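Histidine-containing phosphotransfer protein (Oryza sativa, PDB 1YVI) relays phosphoryl groups from cytokinin sensor histidine kinases to response regulators in a multistep His-to-Asp phosphorelay, promoting cytokinin signalling. Local coordinates at residues N129-Q132 / T133-Q136. Numbering follows the deposited sequence.
Sequences NKFQ and TMLQ
The side-chain oxygen OD1 of N129 is gripped twice, by NZ of K130 at 2.8 Å and by a water that donates to it and also bonds to OG1 of T133. The water thus ties together two side chains one helical turn apart. T133 suits the place because OG1, lying beside its own backbone N and anti to the carbonyl carbon (chi1 -58°), is turned back along the helix to within 3.2 Å of N129 O. The same carbonyl accepts the backbone N-H of T133 in a nearly straight bond (175°). Three further i to i+4 bonds continue the ladder, with M134 on K130, L135 on F131 and Q136 on Q132.

Apolar contacts dominate where the helix meets its neighbours. SD of M134 stands 4.4 Å from CD1 of F131, approaching the ring obliquely; the unbranched, flexible thioether suits a place beside a rigid ring. F131 packs on V47 and C51 of helix 42-65 and on M17 of helix 2-19, while M134 reaches L10. K130 lies at the border, its long chain touching L13 and M17 while its ammonium turns to N129. The Q132 chain, bent at chi2 (-56°), sets NE2 3.6 Å from CD1 of L135, whose branched side chain can meet both this amide and S44 and T48. Cutting L135 back to an alanine is likely to leave the Q132 amide without its apolar neighbour and open a gap against helix 42-65.

Helix 110-142 is therefore broadly amphipathic here: a water joins asparagine amide to threonine hydroxyl one turn on, and the adjacent lysine grips the same amide oxygen, while mainly apolar groups pack the helix against helices 2-19 and 42-65 within the all-helical HPt protein.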
# COMPACT_ATOMS: atom_id res chain seq x y z
N ASN A 129 7.64 4.58 -0.20
CA ASN A 129 8.63 5.62 -0.44
C ASN A 129 7.92 6.94 -0.74
O ASN A 129 8.22 8.00 -0.16
CB ASN A 129 9.48 5.23 -1.66
CG ASN A 129 10.36 6.38 -2.13
OD1 ASN A 129 10.00 7.13 -3.00
ND2 ASN A 129 11.50 6.55 -1.48
N LYS A 130 7.02 6.91 -1.70
CA LYS A 130 6.34 8.16 -2.14
C LYS A 130 5.43 8.68 -1.02
O LYS A 130 5.40 9.89 -0.75
CB LYS A 130 5.50 7.83 -3.40
CG LYS A 130 6.33 7.44 -4.59
CD LYS A 130 7.37 8.49 -4.92
CE LYS A 130 8.26 8.08 -6.13
NZ LYS A 130 9.34 7.12 -5.75
N PHE A 131 4.72 7.78 -0.33
CA PHE A 131 3.90 8.17 0.83
C PHE A 131 4.69 8.84 1.91
O PHE A 131 4.21 9.78 2.47
CB PHE A 131 3.14 7.00 1.48
CG PHE A 131 1.92 6.54 0.70
CD1 PHE A 131 1.27 7.36 -0.23
CD2 PHE A 131 1.37 5.26 0.98
CE1 PHE A 131 0.10 6.90 -0.89
CE2 PHE A 131 0.18 4.83 0.37
CZ PHE A 131 -0.44 5.63 -0.60
N GLN A 132 5.88 8.36 2.22
CA GLN A 132 6.65 8.96 3.29
C GLN A 132 7.11 10.38 2.93
O GLN A 132 7.04 11.29 3.73
CB GLN A 132 7.88 8.08 3.59
CG GLN A 132 7.53 6.75 4.31
CD GLN A 132 6.77 6.97 5.59
OE1 GLN A 132 7.28 7.61 6.46
NE2 GLN A 132 5.54 6.42 5.69
N THR A 133 7.57 10.55 1.70
CA THR A 133 7.89 11.90 1.16
C THR A 133 6.63 12.81 1.21
O THR A 133 6.73 13.97 1.62
CB THR A 133 8.45 11.77 -0.28
OG1 THR A 133 9.63 10.92 -0.28
CG2 THR A 133 8.81 13.15 -0.86
N MET A 134 5.48 12.29 0.80
CA MET A 134 4.20 13.05 0.86
C MET A 134 3.92 13.51 2.28
O MET A 134 3.58 14.69 2.51
CB MET A 134 3.04 12.18 0.34
CG MET A 134 1.73 12.90 0.25
SD MET A 134 0.38 11.69 0.19
CE MET A 134 0.09 11.47 1.91
N LEU A 135 4.07 12.60 3.24
CA LEU A 135 3.78 12.90 4.68
C LEU A 135 4.64 14.04 5.23
O LEU A 135 4.15 14.91 6.00
CB LEU A 135 3.98 11.66 5.58
CG LEU A 135 2.98 10.52 5.33
CD1 LEU A 135 3.40 9.24 6.07
CD2 LEU A 135 1.58 10.93 5.79
N GLN A 136 5.92 13.99 4.89
CA GLN A 136 6.87 15.01 5.26
C GLN A 136 6.45 16.34 4.64
O GLN A 136 6.36 17.36 5.35
CB GLN A 136 8.26 14.56 4.80
CG GLN A 136 9.49 15.37 5.20
CD GLN A 136 10.77 14.52 4.91
OE1 GLN A 136 10.68 13.44 4.30
NE2 GLN A 136 11.95 15.00 5.36
O HOH W 1 10.07 9.87 -2.74